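Local coordinates for protein aminotransferase (Paracoccus denitrificans, PDB 4GRX) that probably transfers amino groups between amines and keto acceptors as a pyridoxal phosphate-dependent class III omega-aminotransferase, at residues W141-H144 and A145-K149. Numbering follows the deposited sequence.
Sequences WFLH and AAEGK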
ATOM      1  N   TRP A 141      -3.243  16.563   8.345  1.00 19.77           N
ATOM      2  CA  TRP A 141      -2.864  17.789   7.640  1.00 19.50           C
ATOM      3  C   TRP A 141      -4.026  18.491   7.002  1.00 20.65           C
ATOM      4  O   TRP A 141      -4.215  19.677   7.196  1.00 21.09           O
ATOM      5  CB  TRP A 141      -1.811  17.511   6.588  0.91 18.39           C
ATOM      6  CG  TRP A 141      -0.520  17.055   7.166  0.91 17.21           C
ATOM      7  CD1 TRP A 141      -0.073  17.224   8.464  0.82 16.93           C
ATOM      8  CD2 TRP A 141       0.558  16.345   6.473  0.82 16.45           C
ATOM      9  NE1 TRP A 141       1.156  16.664   8.623  1.00 16.29           N
ATOM     10  CE2 TRP A 141       1.602  16.139   7.457  0.82 15.92           C
ATOM     11  CE3 TRP A 141       0.749  15.877   5.176  1.00 16.38           C
ATOM     12  CZ2 TRP A 141       2.786  15.483   7.145  1.00 15.44           C
ATOM     13  CZ3 TRP A 141       1.945  15.237   4.861  1.00 15.62           C
ATOM     14  CH2 TRP A 141       2.937  15.033   5.828  1.00 15.39           C
ATOM     15  N   PHE A 142      -4.797  17.754   6.211  1.00 21.40           N
ATOM     16  CA  PHE A 142      -6.065  18.218   5.632  1.00 22.59           C
ATOM     17  C   PHE A 142      -6.940  18.881   6.700  1.00 23.74           C
ATOM     18  O   PHE A 142      -7.393  20.012   6.527  1.00 24.94           O
ATOM     19  CB  PHE A 142      -6.779  17.009   4.994  1.00 22.88           C
ATOM     20  CG  PHE A 142      -8.163  17.295   4.476  1.00 24.39           C
ATOM     21  CD1 PHE A 142      -9.280  16.737   5.105  1.00 25.26           C
ATOM     22  CD2 PHE A 142      -8.357  18.080   3.340  1.00 24.89           C
ATOM     23  CE1 PHE A 142     -10.555  16.977   4.636  1.00 26.64           C
ATOM     24  CE2 PHE A 142      -9.634  18.333   2.873  1.00 26.35           C
ATOM     25  CZ  PHE A 142     -10.733  17.785   3.520  1.00 27.33           C
ATOM     26  N   LEU A 143      -7.143  18.183   7.817  1.00 23.73           N
ATOM     27  CA  LEU A 143      -8.064  18.623   8.843  1.00 24.64           C
ATOM     28  C   LEU A 143      -7.649  19.941   9.528  1.00 25.01           C
ATOM     29  O   LEU A 143      -8.426  20.896   9.550  1.00 26.26           O
ATOM     30  CB  LEU A 143      -8.314  17.501   9.853  1.00 24.50           C
ATOM     31  CG  LEU A 143      -9.327  17.826  10.956  1.00 25.62           C
ATOM     32  CD1 LEU A 143     -10.697  18.164  10.383  1.00 26.92           C
ATOM     33  CD2 LEU A 143      -9.417  16.684  11.944  1.00 25.27           C
ATOM     34  N   HIS A 144      -6.439  20.008  10.073  1.00 24.15           N
ATOM     35  CA  HIS A 144      -5.979  21.236  10.741  1.00 24.55           C
ATOM     36  C   HIS A 144      -5.877  22.415   9.802  1.00 25.37           C
ATOM     37  O   HIS A 144      -6.225  23.551  10.176  1.00 26.54           O
ATOM     38  CB  HIS A 144      -4.675  21.002  11.506  1.00 23.47           C
ATOM     39  CG  HIS A 144      -4.731  19.822  12.450  1.00 23.20           C
ATOM     40  ND1 HIS A 144      -5.645  19.725  13.445  1.00 23.92           N
ATOM     41  CD2 HIS A 144      -3.960  18.665  12.513  1.00 22.28           C
ATOM     42  CE1 HIS A 144      -5.462  18.579  14.116  1.00 23.39           C
ATOM     43  NE2 HIS A 144      -4.435  17.919  13.538  1.00 22.55           N
ATOM     44  N   ALA A 145      -5.439  22.171   8.564  1.00 24.92           N
ATOM     45  CA  ALA A 145      -5.414  23.252   7.561  1.00 25.81           C
ATOM     46  C   ALA A 145      -6.826  23.812   7.318  1.00 27.76           C
ATOM     47  O   ALA A 145      -7.025  25.020   7.312  1.00 28.82           O
ATOM     48  CB  ALA A 145      -4.773  22.797   6.258  1.00 24.46           C
ATOM     49  N   ALA A 146      -7.802  22.927   7.145  1.00 28.59           N
ATOM     50  CA  ALA A 146      -9.172  23.355   6.889  1.00 30.42           C
ATOM     51  C   ALA A 146      -9.790  24.006   8.118  1.00 31.47           C
ATOM     52  O   ALA A 146     -10.767  24.737   8.013  1.00 32.95           O
ATOM     53  CB  ALA A 146     -10.016  22.178   6.422  1.00 30.65           C
ATOM     54  N   GLU A 147      -9.217  23.741   9.284  1.00 31.02           N
ATOM     55  CA  GLU A 147      -9.740  24.319  10.514  1.00 32.28           C
ATOM     56  C   GLU A 147      -8.934  25.555  10.934  1.00 32.45           C
ATOM     57  O   GLU A 147      -9.073  26.039  12.051  1.00 32.82           O
ATOM     58  CB  GLU A 147      -9.824  23.254  11.625  1.00 32.01           C
ATOM     59  CG  GLU A 147     -10.973  22.270  11.412  1.00 32.78           C
ATOM     60  CD  GLU A 147     -11.225  21.335  12.588  1.00 33.27           C
ATOM     61  OE1 GLU A 147     -10.257  21.006  13.314  1.00 31.99           O
ATOM     62  OE2 GLU A 147     -12.404  20.917  12.785  1.00 34.79           O
ATOM     63  N   GLY A 148      -8.098  26.049  10.018  1.00 32.43           N
ATOM     64  CA  GLY A 148      -7.406  27.333  10.155  1.00 33.29           C
ATOM     65  C   GLY A 148      -5.927  27.303  10.536  1.00 32.86           C
ATOM     66  O   GLY A 148      -5.308  28.360  10.690  1.00 33.00           O
ATOM     67  N   LYS A 149      -5.356  26.104  10.693  1.00 31.82           N
ATOM     68  CA  LYS A 149      -3.956  25.960  11.139  1.00 30.35           C
ATOM     69  C   LYS A 149      -3.118  25.091  10.201  1.00 29.24           C
ATOM     70  O   LYS A 149      -2.865  23.915  10.481  1.00 28.41           O
ATOM     71  CB  LYS A 149      -3.875  25.442  12.575  1.00 29.20           C
ATOM     72  CG  LYS A 149      -4.324  26.461  13.597  1.00 30.19           C
ATOM     73  CD  LYS A 149      -4.270  25.911  15.011  1.00 29.97           C
ATOM     74  CE  LYS A 149      -4.446  27.008  16.040  1.00 30.88           C
ATOM     75  NZ  LYS A 149      -5.866  27.266  16.361  1.00 32.20           N
TER
HETATM   76  O   HOH W   1      -7.841  21.461  13.830  1.00 16.53           O
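H144 and K149 meet through their backbones in a Schellman motif, which ends helix 129-146. Two bonds define it: K149 N donates to H144 O at 2.7 Å with an N-H...O angle of 158°, and G148 N reaches A145 O at 3.1 Å. G148, as the C-prime residue, has phi 103°, a positive value that glycine adopts readily. Before the cap, A145 N and A146 N bond to W141 O and F142 O in regular i to i+4 fashion. At E147, where helical angles are lost, the amide is shared weakly between L143 O and H144 O.

The packed side belongs to residues 141-144, all buried. F142 and L143 face helix 313-324, W141 and F142 also pack on F181 and V180 of the second subunit, and H144 NE2 bonds to A230 O, while the other ring nitrogen, ND1, takes a water. By contrast, A146, E147 and G148 are exposed, and the cap itself is held by backbone bonds.

L143 and E147 run side by side in the same direction, one helical turn apart. With CG of L143 anti to its backbone N (chi1 -177°), CD1 comes within 3.9 Å of E147 CD, an apolar branch alongside a carboxylate. The E147 chain is extended beyond CG, carrying OE1 to a salt bridge with R318 of helix 313-324, so the exposed E147 is linked to the same helix that touches L143. The water links this carboxylate to the imidazole: it donates to E147 OE1 and lies in the plane of the H144 ring, at its edge, 2.8 Å from ND1.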